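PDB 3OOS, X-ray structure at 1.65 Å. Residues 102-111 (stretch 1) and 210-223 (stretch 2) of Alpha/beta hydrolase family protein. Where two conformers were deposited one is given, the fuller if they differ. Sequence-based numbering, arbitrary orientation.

Stretch 1 (102-111) GMLALVYATE
Stretch 2 210-223: DYDVRQKLKFVKIP

What backbone frame brings the stretches together? Residues 102-111 are helix, phi/psi near -64/-40, running on beyond both ends, with i to i+4 bonds such as Val 107 N to Met 103 O at 3.1 Å. Stretch 2 is mostly loop with a weakly bonded helix about 214-217. CA-CA distances set the register: Met 103-Tyr 211 8.9 Å, Val 107-Val 213 7.4 Å, Thr 110-Lys 216 6.3 Å, Ala 109-Val 220 6.4 Å; contacts thus shift from Met 103 towards Thr 110 and Ala 109 as stretch 2 advances. No hydrogen bond crosses, so the 481 Å² buried, both sides summed, rests on apolar packing.

How does Tyr 211 (chi1 t, chi2 62°, phi/psi -80/115) begin the contact? Tyr 211 OH, hydrogen-bonded elsewhere in the structure, lies 3.5 Å from Met 103 CB; this selenomethionine (m, t, t) sets SE obliquely, 4.6 Å from the ring centroid. Val 107 CG2 meets the ring edge, 4.1 Å from Tyr 211 CE1.

What do Val 213 to Leu 217 add? Val 213 (m) puts CG1 4.2 Å from Val 107 CG2 and CG2 4.2 Å from Leu 106 CB. Arg 214 instead salt-bridges Asp 212, NH2 to OD2 at 2.8 Å. The Thr 110 (p) methyl meets Val 213, Lys 216, Leu 217 and Val 220, with CG2 3.8 Å from Lys 216 CB; Leu 217 CD2 lies 3.9 Å from Leu 106 CD2, both m, t.

How does the end of stretch 2 close the contact? A type I turn, Leu 217 to Val 220, leads to Val 220 (t). Small Ala 109 points toward stretch 2, and its methyl receives both neighbours: Ala 109 CB is 3.9 Å from Val 220 CG1 and 4.2 Å from CD1 of Ile 222 (p, t).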

# COMPACT_ATOMS: atom_id res chain seq x y z
N GLY A 102 0.66 -1.94 -3.00
CA GLY A 102 0.30 -3.03 -3.92
C GLY A 102 1.44 -3.35 -4.89
O GLY A 102 1.68 -4.52 -5.21
N MSE A 103 2.14 -2.32 -5.34
CA MSE A 103 3.31 -2.52 -6.18
C MSE A 103 4.37 -3.29 -5.40
O MSE A 103 5.00 -4.21 -5.93
CB MSE A 103 3.86 -1.19 -6.68
CG MSE A 103 2.88 -0.42 -7.54
SE MSE A 103 3.50 1.38 -7.93
CE MSE A 103 1.81 2.09 -8.58
N LEU A 104 4.55 -2.92 -4.13
CA LEU A 104 5.48 -3.62 -3.25
C LEU A 104 5.09 -5.10 -3.09
O LEU A 104 5.96 -5.97 -3.09
CB LEU A 104 5.56 -2.92 -1.89
CG LEU A 104 6.56 -3.47 -0.87
CD1 LEU A 104 8.00 -3.45 -1.40
CD2 LEU A 104 6.45 -2.68 0.43
N ALA A 105 3.79 -5.37 -2.98
CA ALA A 105 3.26 -6.74 -2.93
C ALA A 105 3.69 -7.56 -4.14
O ALA A 105 4.09 -8.72 -4.01
CB ALA A 105 1.74 -6.73 -2.81
N LEU A 106 3.60 -6.96 -5.32
CA LEU A 106 3.98 -7.63 -6.56
C LEU A 106 5.47 -7.95 -6.57
O LEU A 106 5.87 -9.03 -7.01
CB LEU A 106 3.58 -6.81 -7.79
CG LEU A 106 2.07 -6.58 -7.96
CD1 LEU A 106 1.80 -5.60 -9.10
CD2 LEU A 106 1.29 -7.89 -8.18
N VAL A 107 6.29 -7.02 -6.09
CA VAL A 107 7.73 -7.25 -5.98
C VAL A 107 8.05 -8.32 -4.92
O VAL A 107 8.94 -9.14 -5.13
CB VAL A 107 8.51 -5.93 -5.75
CG1 VAL A 107 10.01 -6.20 -5.58
CG2 VAL A 107 8.29 -4.99 -6.94
N TYR A 108 7.31 -8.35 -3.81
CA TYR A 108 7.47 -9.44 -2.84
C TYR A 108 7.26 -10.79 -3.53
O TYR A 108 8.06 -11.72 -3.35
CB TYR A 108 6.50 -9.28 -1.66
CG TYR A 108 6.98 -9.85 -0.33
CD1 TYR A 108 7.79 -10.99 -0.26
CD2 TYR A 108 6.61 -9.25 0.88
CE1 TYR A 108 8.22 -11.51 0.96
CE2 TYR A 108 7.03 -9.75 2.10
CZ TYR A 108 7.83 -10.88 2.14
OH TYR A 108 8.24 -11.36 3.37
N ALA A 109 6.21 -10.87 -4.34
CA ALA A 109 5.90 -12.10 -5.07
C ALA A 109 6.99 -12.47 -6.08
O ALA A 109 7.39 -13.63 -6.17
CB ALA A 109 4.54 -11.99 -5.74
N THR A 110 7.49 -11.50 -6.82
CA THR A 110 8.48 -11.81 -7.85
C THR A 110 9.86 -12.16 -7.27
O THR A 110 10.60 -12.95 -7.85
CB THR A 110 8.61 -10.70 -8.92
OG1 THR A 110 9.02 -9.47 -8.30
CG2 THR A 110 7.27 -10.49 -9.64
N GLU A 111 10.20 -11.56 -6.13
CA GLU A 111 11.49 -11.83 -5.50
C GLU A 111 11.45 -13.07 -4.62
O GLU A 111 12.37 -13.88 -4.64
CB GLU A 111 11.94 -10.63 -4.66
CG GLU A 111 12.32 -9.40 -5.47
CD GLU A 111 13.76 -9.43 -5.95
OE1 GLU A 111 14.67 -9.56 -5.12
OE2 GLU A 111 13.97 -9.30 -7.18
N ASP A 210 12.15 2.69 -13.42
CA ASP A 210 12.56 1.32 -13.70
C ASP A 210 11.51 0.28 -13.31
O ASP A 210 11.77 -0.92 -13.39
CB ASP A 210 13.89 0.99 -13.00
CG ASP A 210 15.06 1.77 -13.56
OD1 ASP A 210 15.01 2.19 -14.73
OD2 ASP A 210 16.06 1.94 -12.83
N TYR A 211 10.33 0.73 -12.89
CA TYR A 211 9.32 -0.20 -12.37
C TYR A 211 8.54 -0.91 -13.48
O TYR A 211 7.80 -0.28 -14.24
CB TYR A 211 8.37 0.48 -11.38
CG TYR A 211 7.27 -0.45 -10.90
CD1 TYR A 211 7.58 -1.61 -10.19
CD2 TYR A 211 5.93 -0.18 -11.18
CE1 TYR A 211 6.59 -2.48 -9.76
CE2 TYR A 211 4.93 -1.05 -10.75
CZ TYR A 211 5.26 -2.19 -10.04
OH TYR A 211 4.29 -3.06 -9.62
N ASP A 212 8.72 -2.23 -13.55
CA ASP A 212 8.01 -3.08 -14.51
C ASP A 212 8.21 -4.54 -14.12
O ASP A 212 9.33 -5.05 -14.17
CB ASP A 212 8.51 -2.82 -15.94
CG ASP A 212 7.67 -3.54 -17.00
OD1 ASP A 212 6.66 -4.20 -16.65
OD2 ASP A 212 8.02 -3.43 -18.20
N VAL A 213 7.12 -5.19 -13.73
CA VAL A 213 7.14 -6.61 -13.36
C VAL A 213 6.18 -7.45 -14.21
O VAL A 213 5.90 -8.59 -13.88
CB VAL A 213 6.85 -6.82 -11.84
CG1 VAL A 213 7.93 -6.17 -10.98
CG2 VAL A 213 5.45 -6.30 -11.46
N ARG A 214 5.70 -6.88 -15.31
CA ARG A 214 4.66 -7.54 -16.13
C ARG A 214 5.01 -8.96 -16.55
O ARG A 214 4.19 -9.87 -16.42
CB ARG A 214 4.32 -6.70 -17.36
CG ARG A 214 3.49 -5.47 -17.05
CD ARG A 214 3.34 -4.58 -18.28
NE ARG A 214 4.62 -3.97 -18.66
CZ ARG A 214 4.78 -3.16 -19.71
NH1 ARG A 214 3.75 -2.85 -20.49
NH2 ARG A 214 5.98 -2.64 -19.97
N GLN A 215 6.23 -9.15 -17.06
CA GLN A 215 6.63 -10.47 -17.54
C GLN A 215 6.83 -11.44 -16.39
O GLN A 215 6.46 -12.61 -16.48
CB GLN A 215 7.89 -10.38 -18.42
CG GLN A 215 7.68 -9.65 -19.74
CD GLN A 215 6.63 -10.30 -20.64
OE1 GLN A 215 6.54 -11.52 -20.73
NE2 GLN A 215 5.83 -9.47 -21.31
N LYS A 216 7.40 -10.95 -15.29
CA LYS A 216 7.64 -11.79 -14.13
C LYS A 216 6.34 -12.25 -13.46
O LYS A 216 6.32 -13.31 -12.84
CB LYS A 216 8.56 -11.09 -13.12
CG LYS A 216 10.04 -11.13 -13.53
CD LYS A 216 10.98 -10.62 -12.43
CE LYS A 216 10.85 -9.12 -12.19
NZ LYS A 216 11.17 -8.31 -13.40
N LEU A 217 5.26 -11.48 -13.61
CA LEU A 217 3.98 -11.86 -13.01
C LEU A 217 3.43 -13.19 -13.53
O LEU A 217 2.70 -13.89 -12.82
CB LEU A 217 2.93 -10.76 -13.18
CG LEU A 217 3.10 -9.48 -12.36
CD1 LEU A 217 1.86 -8.62 -12.51
CD2 LEU A 217 3.38 -9.76 -10.88
N LYS A 218 3.79 -13.53 -14.76
CA LYS A 218 3.35 -14.78 -15.39
C LYS A 218 3.92 -16.00 -14.67
O LYS A 218 3.44 -17.13 -14.86
CB LYS A 218 3.74 -14.79 -16.87
CG LYS A 218 3.12 -13.66 -17.68
CD LYS A 218 3.65 -13.63 -19.11
CE LYS A 218 2.73 -12.82 -20.02
NZ LYS A 218 3.35 -12.53 -21.34
N PHE A 219 4.93 -15.78 -13.84
CA PHE A 219 5.60 -16.87 -13.12
C PHE A 219 5.32 -16.84 -11.61
O PHE A 219 5.90 -17.61 -10.85
CB PHE A 219 7.10 -16.87 -13.43
CG PHE A 219 7.39 -17.01 -14.90
CD1 PHE A 219 7.36 -18.26 -15.51
CD2 PHE A 219 7.65 -15.89 -15.68
CE1 PHE A 219 7.61 -18.39 -16.88
CE2 PHE A 219 7.91 -16.01 -17.05
CZ PHE A 219 7.89 -17.27 -17.65
N VAL A 220 4.43 -15.94 -11.20
CA VAL A 220 3.93 -15.87 -9.83
C VAL A 220 2.81 -16.90 -9.67
O VAL A 220 1.77 -16.81 -10.34
CB VAL A 220 3.45 -14.44 -9.47
CG1 VAL A 220 2.72 -14.42 -8.12
CG2 VAL A 220 4.64 -13.47 -9.45
N LYS A 221 3.01 -17.88 -8.79
CA LYS A 221 2.14 -19.05 -8.71
C LYS A 221 1.26 -19.09 -7.46
O LYS A 221 0.39 -19.96 -7.33
CB LYS A 221 2.97 -20.35 -8.82
CG LYS A 221 3.93 -20.42 -10.03
CD LYS A 221 3.28 -20.06 -11.37
CE LYS A 221 2.21 -21.05 -11.82
NZ LYS A 221 2.73 -22.43 -12.08
N ILE A 222 1.47 -18.13 -6.56
CA ILE A 222 0.75 -18.07 -5.30
C ILE A 222 -0.65 -17.46 -5.47
O ILE A 222 -0.88 -16.71 -6.42
CB ILE A 222 1.53 -17.26 -4.22
CG1 ILE A 222 1.67 -15.79 -4.63
CG2 ILE A 222 2.90 -17.89 -3.97
CD1 ILE A 222 2.42 -14.95 -3.62
N PRO A 223 -1.59 -17.78 -4.54
CA PRO A 223 -2.90 -17.13 -4.60
C PRO A 223 -2.74 -15.61 -4.55
O PRO A 223 -2.00 -15.09 -3.71
CB PRO A 223 -3.60 -17.63 -3.34
CG PRO A 223 -2.99 -18.97 -3.10
CD PRO A 223 -1.55 -18.82 -3.49